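Local coordinates for protein diaminobutyrate-pyruvate transaminase and L-2,4-diaminobutyrate decarboxylase (Vibrio parahaemolyticus, PDB 2QMA) that probably acts, through this C-terminal domain, as the pyridoxal-phosphate-dependent decarboxylase part of a two-function enzyme that also has a transaminase domain, at residues 210-215 with 267-272; 426-431 with 460-465. All coordinates share one frame; numbering follows the deposited sequence. Where two conformers were deposited one is given.

From the N terminus, the chain leaves strand 203-208 of the large mixed sheet, passes through 210-215 into helix 214-221, and returns along strand 258-265 to 267-272, where interaction 1 closes a 51-residue loop. Interaction 2 follows in series, with no nesting or crossing: strand 426-431 leads by way of helix 438-452 to strand 458-462 and the turn after it, the two strands belonging to the four-stranded antiparallel sheet. The interactions meet at Asp270, whose carbonyl O accepts a probable hydrogen bond from Thr426 OG1 (2.6 Å) and whose OD2 is hydrogen-bonded to Thr460 OG1, while the His271 ring packs on Leu428. Segment 267-272 thereby joins the large sheet's loops to the small sheet.

Interaction 1: residues 210-215 with 267-272; sequences KSHFTV and GTTDHG
Lys210 lies along the 267-272 turn and meets it near the root of its side chain and again at CE. Its CB rests 4.1 Å from CG2 of Thr268, a methyl that also sits beside the Lys210 carbonyl. The chain bends at chi2 (-74°) and then runs straight through CD, carrying CE to 4.2 Å from CD2 of His271, which it approaches obliquely. At the tip, NZ is 5.2 Å from Asp270 OD2; a water bridges them, bound at 2.7 Å to OD2 but only weakly to NZ. Both segments leave the C-terminal ends of neighbouring parallel strands, 203-208 and 258-265, in the large sheet of this pyridoxal-phosphate enzyme fold, and the side chain of His212 lies about 6 Å from that of Lys325, the predicted cofactor lysine, which is unmodified here. A second water sits between the backbones, donating to Lys210 O and accepting from Thr269 N, each at 2.9 Å. Farther along, the His212 ring presents its CD2 edge to Thr269 OG1 at 3.5 Å, near the ring plane. That ring is held in its rotation by ND1, on the other side of CG from CD2, which shares a nearly straight hydrogen bond with Thr214 OG1 (3.0 Å, 165°).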
ATOM      1  N   LYS A 210     -10.998  11.383  21.240  1.00 22.28           N
ATOM      2  CA  LYS A 210      -9.830  10.503  21.187  1.00 23.64           C
ATOM      3  C   LYS A 210      -9.778   9.569  19.947  1.00 24.72           C
ATOM      4  O   LYS A 210      -8.933   8.656  19.914  1.00 25.28           O
ATOM      5  CB  LYS A 210      -9.675   9.688  22.505  1.00 23.34           C
ATOM      6  CG  LYS A 210      -9.404  10.493  23.764  1.00 23.94           C
ATOM      7  CD  LYS A 210      -7.961  11.024  23.830  1.00 25.62           C
ATOM      8  CE  LYS A 210      -7.658  11.727  25.136  1.00 26.92           C
ATOM      9  NZ  LYS A 210      -6.557  12.733  24.944  1.00 27.30           N
ATOM     10  N   SER A 211     -10.656   9.783  18.946  1.00 24.49           N
ATOM     11  CA  SER A 211     -10.668   8.938  17.750  1.00 25.95           C
ATOM     12  C   SER A 211      -9.402   9.271  16.964  1.00 26.87           C
ATOM     13  O   SER A 211      -8.819  10.336  17.172  1.00 26.94           O
ATOM     14  CB  SER A 211     -11.900   9.204  16.866  1.00 25.74           C
ATOM     15  OG  SER A 211     -13.109   8.769  17.457  1.00 26.73           O
ATOM     16  N   HIS A 212      -8.985   8.366  16.071  1.00 27.86           N
ATOM     17  CA  HIS A 212      -7.812   8.621  15.219  1.00 28.36           C
ATOM     18  C   HIS A 212      -8.060   9.764  14.221  1.00 28.00           C
ATOM     19  O   HIS A 212      -9.147   9.889  13.677  1.00 26.86           O
ATOM     20  CB  HIS A 212      -7.326   7.346  14.517  1.00 28.93           C
ATOM     21  CG  HIS A 212      -5.915   7.453  14.032  1.00 30.25           C
ATOM     22  ND1 HIS A 212      -5.599   7.669  12.708  1.00 32.09           N
ATOM     23  CD2 HIS A 212      -4.738   7.432  14.705  1.00 31.26           C
ATOM     24  CE1 HIS A 212      -4.283   7.743  12.580  1.00 31.91           C
ATOM     25  NE2 HIS A 212      -3.738   7.619  13.779  1.00 31.65           N
ATOM     26  N   PHE A 213      -7.048  10.610  14.022  1.00 28.10           N
ATOM     27  CA  PHE A 213      -7.246  11.818  13.217  0.60 28.23           C
ATOM     28  C   PHE A 213      -7.463  11.494  11.745  1.00 27.95           C
ATOM     29  O   PHE A 213      -7.756  12.387  10.960  1.00 27.73           O
ATOM     30  CB  PHE A 213      -6.107  12.843  13.403  0.60 28.98           C
ATOM     31  CG  PHE A 213      -6.510  14.258  13.034  0.60 30.54           C
ATOM     32  CD1 PHE A 213      -7.065  15.109  13.991  0.60 31.85           C
ATOM     33  CD2 PHE A 213      -6.367  14.727  11.719  0.60 31.18           C
ATOM     34  CE1 PHE A 213      -7.452  16.407  13.651  0.60 32.01           C
ATOM     35  CE2 PHE A 213      -6.749  16.021  11.370  0.60 30.89           C
ATOM     36  CZ  PHE A 213      -7.293  16.864  12.335  0.60 31.04           C
ATOM     37  N   THR A 214      -7.356  10.212  11.373  1.00 26.92           N
ATOM     38  CA  THR A 214      -7.752   9.822  10.024  1.00 26.28           C
ATOM     39  C   THR A 214      -9.280   9.970   9.832  1.00 25.51           C
ATOM     40  O   THR A 214      -9.762   9.813   8.706  1.00 26.92           O
ATOM     41  CB  THR A 214      -7.276   8.399   9.570  1.00 26.49           C
ATOM     42  OG1 THR A 214      -7.642   7.407  10.544  1.00 24.55           O
ATOM     43  CG2 THR A 214      -5.748   8.368   9.334  1.00 27.71           C
ATOM     44  N   VAL A 215     -10.036  10.267  10.892  1.00 23.86           N
ATOM     45  CA  VAL A 215     -11.481  10.616  10.697  1.00 21.51           C
ATOM     46  C   VAL A 215     -11.607  11.995  10.039  1.00 19.90           C
ATOM     47  O   VAL A 215     -12.277  12.146   9.035  1.00 18.47           O
ATOM     48  CB  VAL A 215     -12.389  10.530  11.993  1.00 22.45           C
ATOM     49  CG1 VAL A 215     -13.848  10.934  11.687  1.00 18.90           C
ATOM     50  CG2 VAL A 215     -12.372   9.130  12.600  1.00 21.32           C
ATOM     51  N   GLY A 267      -9.745   0.622  20.714  1.00 14.53           N
ATOM     52  CA  GLY A 267      -8.326   0.783  21.044  1.00 16.07           C
ATOM     53  C   GLY A 267      -7.812   2.150  20.585  1.00 16.09           C
ATOM     54  O   GLY A 267      -7.240   2.252  19.509  1.00 17.06           O
ATOM     55  N   THR A 268      -8.014   3.199  21.391  1.00 16.71           N
ATOM     56  CA  THR A 268      -7.502   4.541  21.053  1.00 18.23           C
ATOM     57  C   THR A 268      -5.946   4.539  21.100  1.00 19.17           C
ATOM     58  O   THR A 268      -5.341   3.630  21.719  1.00 17.96           O
ATOM     59  CB  THR A 268      -8.041   5.594  22.041  1.00 18.59           C
ATOM     60  OG1 THR A 268      -7.560   5.316  23.369  1.00 20.34           O
ATOM     61  CG2 THR A 268      -9.584   5.611  22.048  1.00 19.45           C
ATOM     62  N   THR A 269      -5.313   5.521  20.435  1.00 19.22           N
ATOM     63  CA  THR A 269      -3.846   5.472  20.212  1.00 19.61           C
ATOM     64  C   THR A 269      -3.054   5.589  21.515  1.00 20.04           C
ATOM     65  O   THR A 269      -2.103   4.825  21.722  1.00 20.00           O
ATOM     66  CB  THR A 269      -3.363   6.524  19.151  1.00 19.96           C
ATOM     67  OG1 THR A 269      -3.974   6.230  17.897  1.00 20.22           O
ATOM     68  CG2 THR A 269      -1.819   6.499  18.969  1.00 19.80           C
ATOM     69  N   ASP A 270      -3.469   6.503  22.398  1.00 18.86           N
ATOM     70  CA  ASP A 270      -2.765   6.742  23.652  1.00 18.76           C
ATOM     71  C   ASP A 270      -3.209   5.876  24.836  1.00 18.35           C
ATOM     72  O   ASP A 270      -2.345   5.303  25.543  1.00 18.04           O
ATOM     73  CB  ASP A 270      -2.821   8.230  24.031  1.00 18.98           C
ATOM     74  CG  ASP A 270      -2.039   9.125  23.051  1.00 20.79           C
ATOM     75  OD1 ASP A 270      -1.028   8.676  22.422  1.00 16.69           O
ATOM     76  OD2 ASP A 270      -2.443  10.302  22.906  1.00 23.23           O
ATOM     77  N   HIS A 271      -4.529   5.799  25.062  1.00 16.33           N
ATOM     78  CA  HIS A 271      -5.089   5.056  26.185  1.00 16.88           C
ATOM     79  C   HIS A 271      -5.319   3.576  25.907  1.00 16.08           C
ATOM     80  O   HIS A 271      -5.324   2.756  26.828  1.00 15.90           O
ATOM     81  CB  HIS A 271      -6.395   5.719  26.687  1.00 17.25           C
ATOM     82  CG  HIS A 271      -6.160   7.048  27.347  1.00 18.41           C
ATOM     83  ND1 HIS A 271      -6.062   7.195  28.717  1.00 22.00           N
ATOM     84  CD2 HIS A 271      -5.975   8.279  26.828  1.00 18.01           C
ATOM     85  CE1 HIS A 271      -5.828   8.459  29.011  1.00 17.79           C
ATOM     86  NE2 HIS A 271      -5.772   9.139  27.885  1.00 22.09           N
ATOM     87  N   GLY A 272      -5.557   3.214  24.653  1.00 15.77           N
ATOM     88  CA  GLY A 272      -6.027   1.855  24.391  1.00 14.72           C
ATOM     89  C   GLY A 272      -7.473   1.631  24.817  1.00 14.80           C
ATOM     90  O   GLY A 272      -7.904   0.509  24.951  1.00 14.34           O
TER
HETATM   91  O   HOH W   1      -7.186   6.737  18.580  1.00 48.95           O
HETATM   92  O   HOH W   2      -3.382  11.348  25.269  1.00 53.43           O

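Interaction 2: residues 426-431 with 460-465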
ATOM      1  N   THR A 426      -1.083   0.071  26.585  1.00 19.61           N
ATOM      2  CA  THR A 426      -0.325   1.315  26.758  1.00 20.12           C
ATOM      3  C   THR A 426      -0.193   1.698  28.247  1.00 20.82           C
ATOM      4  O   THR A 426      -1.070   1.380  29.088  1.00 19.81           O
ATOM      5  CB  THR A 426      -0.913   2.548  25.952  1.00 20.17           C
ATOM      6  OG1 THR A 426      -2.195   2.917  26.484  1.00 21.12           O
ATOM      7  CG2 THR A 426      -1.035   2.247  24.464  1.00 18.86           C
ATOM      8  N   VAL A 427       0.895   2.403  28.561  1.00 20.39           N
ATOM      9  CA  VAL A 427       1.076   2.942  29.892  1.00 21.24           C
ATOM     10  C   VAL A 427       1.476   4.414  29.760  1.00 20.97           C
ATOM     11  O   VAL A 427       2.374   4.741  29.015  1.00 21.37           O
ATOM     12  CB  VAL A 427       2.137   2.144  30.683  1.00 21.37           C
ATOM     13  CG1 VAL A 427       2.406   2.781  32.062  1.00 22.91           C
ATOM     14  CG2 VAL A 427       1.688   0.707  30.865  1.00 21.71           C
ATOM     15  N   LEU A 428       0.803   5.274  30.523  1.00 20.97           N
ATOM     16  CA  LEU A 428       0.998   6.711  30.473  1.00 20.11           C
ATOM     17  C   LEU A 428       1.501   7.207  31.822  1.00 20.23           C
ATOM     18  O   LEU A 428       0.871   6.989  32.867  1.00 19.37           O
ATOM     19  CB  LEU A 428      -0.308   7.426  30.053  1.00 20.70           C
ATOM     20  CG  LEU A 428      -0.889   7.064  28.676  1.00 19.12           C
ATOM     21  CD1 LEU A 428      -2.259   7.692  28.411  1.00 25.11           C
ATOM     22  CD2 LEU A 428       0.068   7.412  27.501  1.00 23.97           C
ATOM     23  N   PHE A 429       2.669   7.848  31.797  1.00 21.17           N
ATOM     24  CA  PHE A 429       3.367   8.206  33.022  1.00 21.31           C
ATOM     25  C   PHE A 429       4.392   9.276  32.736  1.00 21.64           C
ATOM     26  O   PHE A 429       4.569   9.675  31.610  1.00 22.32           O
ATOM     27  CB  PHE A 429       4.057   6.962  33.593  1.00 21.60           C
ATOM     28  CG  PHE A 429       5.270   6.525  32.805  1.00 22.48           C
ATOM     29  CD1 PHE A 429       6.565   6.802  33.277  1.00 23.73           C
ATOM     30  CD2 PHE A 429       5.129   5.838  31.606  1.00 23.16           C
ATOM     31  CE1 PHE A 429       7.703   6.398  32.564  1.00 24.66           C
ATOM     32  CE2 PHE A 429       6.259   5.408  30.885  1.00 26.09           C
ATOM     33  CZ  PHE A 429       7.546   5.701  31.370  1.00 23.91           C
ATOM     34  N   ARG A 430       5.067   9.745  33.768  1.00 21.48           N
ATOM     35  CA  ARG A 430       6.070  10.767  33.569  1.00 22.56           C
ATOM     36  C   ARG A 430       7.099  10.616  34.655  1.00 22.26           C
ATOM     37  O   ARG A 430       6.799  10.024  35.694  1.00 22.70           O
ATOM     38  CB  ARG A 430       5.436  12.161  33.595  1.00 22.03           C
ATOM     39  CG  ARG A 430       4.816  12.568  34.914  1.00 23.87           C
ATOM     40  CD  ARG A 430       4.443  14.020  34.820  1.00 26.14           C
ATOM     41  NE  ARG A 430       3.678  14.502  35.961  1.00 28.71           N
ATOM     42  CZ  ARG A 430       3.120  15.710  36.010  1.00 31.52           C
ATOM     43  NH1 ARG A 430       3.248  16.550  34.985  1.00 31.62           N
ATOM     44  NH2 ARG A 430       2.424  16.080  37.077  1.00 32.09           N
ATOM     45  N   ALA A 431       8.331  11.061  34.378  1.00 23.11           N
ATOM     46  CA  ALA A 431       9.326  11.252  35.430  1.00 23.79           C
ATOM     47  C   ALA A 431       8.882  12.397  36.338  1.00 24.54           C
ATOM     48  O   ALA A 431       8.361  13.410  35.867  1.00 23.73           O
ATOM     49  CB  ALA A 431      10.695  11.549  34.832  1.00 23.99           C
ATOM     50  N   THR A 460       2.850  12.096  24.893  1.00 29.68           N
ATOM     51  CA  THR A 460       1.553  12.673  24.597  1.00 30.29           C
ATOM     52  C   THR A 460       1.153  13.707  25.647  1.00 30.65           C
ATOM     53  O   THR A 460       1.986  14.155  26.429  1.00 30.19           O
ATOM     54  CB  THR A 460       0.496  11.583  24.353  1.00 30.10           C
ATOM     55  OG1 THR A 460      -0.670  12.172  23.756  1.00 32.33           O
ATOM     56  CG2 THR A 460       0.144  10.805  25.667  1.00 29.03           C
ATOM     57  N   ILE A 461      -0.099  14.143  25.618  1.00 31.63           N
ATOM     58  CA  ILE A 461      -0.571  15.064  26.625  1.00 33.02           C
ATOM     59  C   ILE A 461      -1.745  14.446  27.381  1.00 32.90           C
ATOM     60  O   ILE A 461      -2.692  13.948  26.787  1.00 33.50           O
ATOM     61  CB  ILE A 461      -0.896  16.441  26.020  1.00 33.44           C
ATOM     62  CG1 ILE A 461       0.368  17.054  25.394  1.00 35.56           C
ATOM     63  CG2 ILE A 461      -1.479  17.367  27.093  1.00 35.01           C
ATOM     64  CD1 ILE A 461       0.162  17.467  23.938  1.00 36.17           C
ATOM     65  N   VAL A 462      -1.664  14.448  28.702  1.00 33.33           N
ATOM     66  CA  VAL A 462      -2.704  13.813  29.513  1.00 34.18           C
ATOM     67  C   VAL A 462      -3.070  14.810  30.576  1.00 34.54           C
ATOM     68  O   VAL A 462      -2.247  15.104  31.442  1.00 34.15           O
ATOM     69  CB  VAL A 462      -2.201  12.511  30.192  1.00 34.00           C
ATOM     70  CG1 VAL A 462      -3.363  11.756  30.822  1.00 34.80           C
ATOM     71  CG2 VAL A 462      -1.482  11.624  29.202  1.00 34.46           C
ATOM     72  N   ASP A 463      -4.290  15.348  30.516  1.00 34.87           N
ATOM     73  CA  ASP A 463      -4.688  16.408  31.445  1.00 36.28           C
ATOM     74  C   ASP A 463      -3.765  17.620  31.329  1.00 35.37           C
ATOM     75  O   ASP A 463      -3.326  18.201  32.333  1.00 35.39           O
ATOM     76  CB  ASP A 463      -4.684  15.890  32.894  1.00 37.62           C
ATOM     77  CG  ASP A 463      -5.666  14.751  33.117  1.00 41.27           C
ATOM     78  OD1 ASP A 463      -6.451  14.443  32.196  1.00 45.67           O
ATOM     79  OD2 ASP A 463      -5.656  14.164  34.224  1.00 45.13           O
ATOM     80  N   GLY A 464      -3.447  17.983  30.094  1.00 34.92           N
ATOM     81  CA  GLY A 464      -2.600  19.140  29.836  1.00 34.88           C
ATOM     82  C   GLY A 464      -1.159  18.981  30.299  1.00 34.47           C
ATOM     83  O   GLY A 464      -0.445  19.976  30.409  1.00 35.54           O
ATOM     84  N   LYS A 465      -0.732  17.740  30.572  1.00 33.43           N
ATOM     85  CA  LYS A 465       0.625  17.456  31.049  1.00 32.34           C
ATOM     86  C   LYS A 465       1.369  16.581  30.040  1.00 31.18           C
ATOM     87  O   LYS A 465       0.769  15.699  29.445  1.00 31.60           O
ATOM     88  CB  LYS A 465       0.565  16.794  32.423  1.00 32.29           C
ATOM     89  CG  LYS A 465      -0.073  17.697  33.468  1.00 34.54           C
ATOM     90  CD  LYS A 465       0.103  17.209  34.887  1.00 36.82           C
ATOM     91  CE  LYS A 465      -0.974  16.225  35.281  1.00 38.55           C
ATOM     92  NZ  LYS A 465      -2.335  16.844  35.285  1.00 40.82           N
TER
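In the four-stranded antiparallel sheet of the small C-terminal region, strands 426-431 and 458-462 flank strand 465-471; Leu428 reaches across that middle strand to Thr460 and Val462, whereas Arg430 meets Lys465 at the turn end. A type I' turn from Val462 to Lys465 links the last two strands as a tight hairpin, closed by Val462 N to Lys465 O and Lys465 N to Val462 O. Leu428 divides its two methyls between the neighbours: CD2 touches Thr460 CG2 at 3.9 Å, and CD1 meets Val462 CG2 at 4.1 Å. The CG2 methyl of Thr460 can serve this apolar patch because OG1 lies anti to the backbone N (chi1 -166°) and is bonded to Asp270. Beyond Val462, Arg430 reaches out with its chain extended from CG to NE, and Lys465 crosses its guanidinium obliquely, with CE over one face. Lys465 CD comes within 3.2 Å of Arg430 NH1 and 3.4 Å of NH2. Bends at chi3 and chi4 carry the ammonium back toward the turn, where NZ makes a weak 3.4 Å bond to Asp463 O. The two cationic ends stay 5.1 Å apart, NH2 to NZ, while Arg430 NE forms a salt bridge with Glu417. The lysine thus offers its methylenes to the guanidinium, and the nearby carboxylate of Glu417 probably eases the proximity of the two like charges.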